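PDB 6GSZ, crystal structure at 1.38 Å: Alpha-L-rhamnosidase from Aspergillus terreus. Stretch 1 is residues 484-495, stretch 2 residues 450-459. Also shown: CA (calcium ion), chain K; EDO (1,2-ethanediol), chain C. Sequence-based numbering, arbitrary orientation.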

# COMPACT_ATOMS: atom_id res chain seq x y z
N ILE A 484 -8.88 3.83 3.57
CA ILE A 484 -8.53 4.99 2.72
C ILE A 484 -8.46 4.61 1.24
O ILE A 484 -8.92 5.37 0.39
CB ILE A 484 -7.24 5.66 3.22
CG1 ILE A 484 -7.38 6.10 4.69
CG2 ILE A 484 -6.84 6.81 2.31
CD1 ILE A 484 -6.15 6.72 5.24
N TYR A 485 -7.86 3.43 0.96
CA TYR A 485 -7.74 2.94 -0.41
C TYR A 485 -8.13 1.46 -0.45
O TYR A 485 -8.04 0.77 0.55
CB TYR A 485 -6.29 3.04 -0.91
CG TYR A 485 -5.80 4.41 -1.35
CD1 TYR A 485 -6.01 4.85 -2.65
CD2 TYR A 485 -5.13 5.26 -0.48
CE1 TYR A 485 -5.56 6.09 -3.08
CE2 TYR A 485 -4.68 6.50 -0.90
CZ TYR A 485 -4.90 6.93 -2.20
OH TYR A 485 -4.46 8.16 -2.63
N ASP A 486 -8.52 1.00 -1.64
CA ASP A 486 -8.76 -0.41 -1.90
C ASP A 486 -7.39 -1.11 -2.06
O ASP A 486 -6.75 -1.07 -3.12
CB ASP A 486 -9.66 -0.61 -3.11
CG ASP A 486 -10.02 -2.06 -3.36
OD1 ASP A 486 -9.28 -2.97 -2.90
OD2 ASP A 486 -11.13 -2.27 -3.93
N THR A 487 -6.93 -1.66 -0.93
CA THR A 487 -5.63 -2.30 -0.82
C THR A 487 -5.66 -3.80 -1.09
O THR A 487 -4.62 -4.46 -0.93
CB THR A 487 -5.14 -2.15 0.61
OG1 THR A 487 -6.18 -2.68 1.42
CG2 THR A 487 -4.91 -0.70 0.99
N ALA A 488 -6.82 -4.35 -1.49
CA ALA A 488 -6.97 -5.80 -1.47
C ALA A 488 -5.94 -6.51 -2.38
O ALA A 488 -5.28 -7.46 -1.92
CB ALA A 488 -8.40 -6.17 -1.82
N GLY A 489 -5.87 -6.10 -3.65
CA GLY A 489 -4.92 -6.76 -4.56
C GLY A 489 -3.46 -6.53 -4.21
O GLY A 489 -2.63 -7.47 -4.27
N PHE A 490 -3.17 -5.31 -3.77
CA PHE A 490 -1.82 -4.96 -3.32
C PHE A 490 -1.38 -5.88 -2.19
O PHE A 490 -0.29 -6.41 -2.18
CB PHE A 490 -1.84 -3.49 -2.91
CG PHE A 490 -0.58 -2.92 -2.35
CD1 PHE A 490 -0.22 -3.15 -1.04
CD2 PHE A 490 0.27 -2.16 -3.13
CE1 PHE A 490 0.92 -2.59 -0.48
CE2 PHE A 490 1.39 -1.58 -2.55
CZ PHE A 490 1.74 -1.81 -1.25
N LEU A 491 -2.24 -6.04 -1.18
CA LEU A 491 -1.87 -6.87 -0.02
C LEU A 491 -1.98 -8.35 -0.33
O LEU A 491 -1.23 -9.14 0.25
CB LEU A 491 -2.70 -6.47 1.20
CG LEU A 491 -2.36 -5.10 1.77
CD1 LEU A 491 -3.38 -4.73 2.83
CD2 LEU A 491 -0.93 -5.04 2.32
N ARG A 492 -2.84 -8.73 -1.30
CA ARG A 492 -2.87 -10.11 -1.69
C ARG A 492 -1.47 -10.58 -2.16
O ARG A 492 -0.99 -11.67 -1.80
CB ARG A 492 -3.90 -10.36 -2.79
CG ARG A 492 -4.14 -11.83 -3.11
CD ARG A 492 -5.12 -12.07 -4.24
NE ARG A 492 -5.53 -13.47 -4.22
CZ ARG A 492 -6.59 -13.92 -4.90
NH1 ARG A 492 -7.16 -13.14 -5.83
NH2 ARG A 492 -7.10 -15.13 -4.61
N ALA A 493 -0.88 -9.75 -3.03
CA ALA A 493 0.44 -10.05 -3.60
C ALA A 493 1.51 -10.09 -2.49
O ALA A 493 2.34 -11.04 -2.42
CB ALA A 493 0.76 -9.04 -4.68
N TRP A 494 1.49 -9.08 -1.63
CA TRP A 494 2.47 -9.00 -0.55
C TRP A 494 2.42 -10.24 0.33
O TRP A 494 3.44 -10.80 0.76
CB TRP A 494 2.33 -7.69 0.21
CG TRP A 494 3.37 -7.48 1.25
CD1 TRP A 494 4.68 -7.14 1.03
CD2 TRP A 494 3.25 -7.61 2.66
NE1 TRP A 494 5.34 -7.03 2.23
CE2 TRP A 494 4.50 -7.34 3.25
CE3 TRP A 494 2.18 -7.95 3.51
CZ2 TRP A 494 4.74 -7.39 4.63
CZ3 TRP A 494 2.41 -8.02 4.86
CH2 TRP A 494 3.67 -7.76 5.42
N LEU A 495 1.19 -10.65 0.69
CA LEU A 495 1.01 -11.78 1.57
C LEU A 495 1.40 -13.12 0.93
O LEU A 495 1.80 -14.04 1.67
CB LEU A 495 -0.42 -11.81 2.13
CG LEU A 495 -0.70 -10.73 3.19
CD1 LEU A 495 -2.19 -10.55 3.39
CD2 LEU A 495 -0.01 -11.09 4.50
CA CA K . -12.77 -3.69 -4.60
C1 EDO C . 1.08 -5.00 -5.81
O1 EDO C . 2.36 -4.27 -5.84
C2 EDO C . 0.03 -4.46 -6.79
O2 EDO C . -0.88 -3.45 -6.19
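Stretch 2 (450-459) MRGNFFSIPT

Stretch 2 enters as the last turn of a helix, Met 450 to Asn 453, and continues as an irregular segment with a tight turn at Ser 456. Stretch 1 runs the same way along the contact: by CA positions, Ile 484 pairs with Met 450 (8.5 Å), Phe 490 with Ser 456 (7.5 Å) and Trp 494 with Ile 457 (6.5 Å). Its helix starts at Ala 488, whose N is capped by Asp 486 OD1 at 3.2 Å. The two stretches bury 578 Å² between them.

Met 450 is fully extended, with all three chi angles t. This carries its sulfur to Ile 484, SD to CB 3.9 Å, and its methyl CE to Thr 487 CG2 at 3.6 Å and Tyr 485 CD2 at 3.7 Å. Arg 451 has its CA-to-CB bond sideways, but chi1 m followed by three t angles brings its end to Tyr 485. There Arg 451 NE donates to Tyr 485 OH, 2.9 Å and nearly straight (168°), in the only direct hydrogen bond between the stretches.

Phe 490 is the centre of the contact. Chi1 t directs its ring into stretch 2. Phe 454, chi1 m, lies over one face as an offset stack, with centroids 4.8 Å apart and planes at 30°; the closest atoms are Phe 490 CE1 and Phe 454 CD2, 3.4 Å. Phe 490 CZ, the ring tip, lies 3.3 Å from Ile 457 C.

Ser 456 has positive phi; its CA-to-CB bond points away, and OG is hydrogen-bonded elsewhere in the structure. Ser 456 O accepts from water 1, which also donates to Phe 490 O, and from ethanediol O1 at 2.7 Å. Phe 455 and Ile 457 exchange backbone hydrogen bonds around it.

Trp 494 also has chi1 t. Pro 458 CD sits over its five-membered ring, 3.6 Å from the centroid, a CH-pi contact. The same CD lies 3.8 Å from Phe 490 CE1, so the proline touches both aromatic rings.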

# COMPACT_ATOMS: atom_id res chain seq x y z
N MET A 450 0.31 7.32 3.74
CA MET A 450 -0.09 6.12 3.06
C MET A 450 0.39 6.16 1.59
O MET A 450 0.95 5.16 1.09
CB MET A 450 -1.60 5.87 3.17
CG MET A 450 -2.04 4.65 2.33
SD MET A 450 -3.64 4.11 2.78
CE MET A 450 -3.67 2.64 1.75
N ARG A 451 0.09 7.27 0.92
CA ARG A 451 0.54 7.41 -0.47
C ARG A 451 2.06 7.22 -0.59
O ARG A 451 2.54 6.56 -1.54
CB ARG A 451 0.17 8.79 -1.00
CG ARG A 451 -1.31 8.98 -1.23
CD ARG A 451 -1.65 10.43 -1.47
NE ARG A 451 -3.04 10.61 -1.82
CZ ARG A 451 -3.64 11.80 -1.95
NH1 ARG A 451 -3.02 12.91 -1.55
NH2 ARG A 451 -4.88 11.84 -2.42
N GLY A 452 2.83 7.72 0.37
CA GLY A 452 4.24 7.66 0.22
C GLY A 452 4.81 6.25 0.38
O GLY A 452 5.91 5.95 -0.12
N ASN A 453 4.09 5.41 1.13
CA ASN A 453 4.57 4.14 1.60
C ASN A 453 3.79 2.93 1.05
O ASN A 453 4.09 1.79 1.44
CB ASN A 453 4.59 4.12 3.11
CG ASN A 453 5.69 4.99 3.67
OD1 ASN A 453 6.88 4.65 3.50
ND2 ASN A 453 5.33 6.10 4.31
N PHE A 454 2.87 3.14 0.10
CA PHE A 454 2.28 2.04 -0.66
C PHE A 454 2.90 2.11 -2.05
O PHE A 454 2.35 2.71 -2.96
CB PHE A 454 0.75 2.11 -0.61
CG PHE A 454 0.14 1.43 0.60
CD1 PHE A 454 0.40 1.87 1.90
CD2 PHE A 454 -0.59 0.27 0.43
CE1 PHE A 454 -0.16 1.22 2.99
CE2 PHE A 454 -1.14 -0.37 1.54
CZ PHE A 454 -0.87 0.07 2.79
N PHE A 455 4.15 1.64 -2.11
CA PHE A 455 5.00 1.83 -3.32
C PHE A 455 5.51 0.45 -3.72
O PHE A 455 6.64 0.11 -3.34
CB PHE A 455 6.16 2.76 -2.99
CG PHE A 455 6.85 3.41 -4.16
CD1 PHE A 455 7.75 2.70 -4.96
CD2 PHE A 455 6.58 4.73 -4.51
CE1 PHE A 455 8.37 3.30 -6.04
CE2 PHE A 455 7.22 5.32 -5.59
CZ PHE A 455 8.10 4.62 -6.35
N SER A 456 4.65 -0.34 -4.38
CA SER A 456 4.83 -1.79 -4.78
C SER A 456 4.59 -2.71 -3.55
O SER A 456 3.85 -3.66 -3.66
CB SER A 456 6.17 -2.08 -5.53
OG SER A 456 6.16 -3.37 -6.01
N ILE A 457 5.29 -2.40 -2.44
CA ILE A 457 5.18 -3.09 -1.15
C ILE A 457 4.86 -2.02 -0.09
O ILE A 457 5.07 -0.83 -0.33
CB ILE A 457 6.49 -3.83 -0.81
CG1 ILE A 457 7.65 -2.86 -0.64
CG2 ILE A 457 6.79 -4.91 -1.84
CD1 ILE A 457 8.81 -3.41 0.17
N PRO A 458 4.32 -2.40 1.09
CA PRO A 458 4.07 -1.45 2.15
C PRO A 458 5.37 -1.18 2.91
O PRO A 458 5.83 -2.02 3.68
CB PRO A 458 3.01 -2.16 3.01
CG PRO A 458 3.30 -3.64 2.79
CD PRO A 458 3.95 -3.76 1.44
N THR A 459 5.91 -0.01 2.65
CA THR A 459 7.22 0.35 3.18
C THR A 459 7.13 1.05 4.53
O THR A 459 6.12 1.70 4.84
CB THR A 459 8.03 1.26 2.24
OG1 THR A 459 7.33 2.45 1.94
CG2 THR A 459 8.38 0.60 0.92
O HOH W 1 2.26 -5.74 -3.04
O HOH W 2 -11.10 -5.04 -3.92
O HOH W 3 -13.83 -2.52 -2.69
O HOH W 4 -14.85 -2.84 -5.48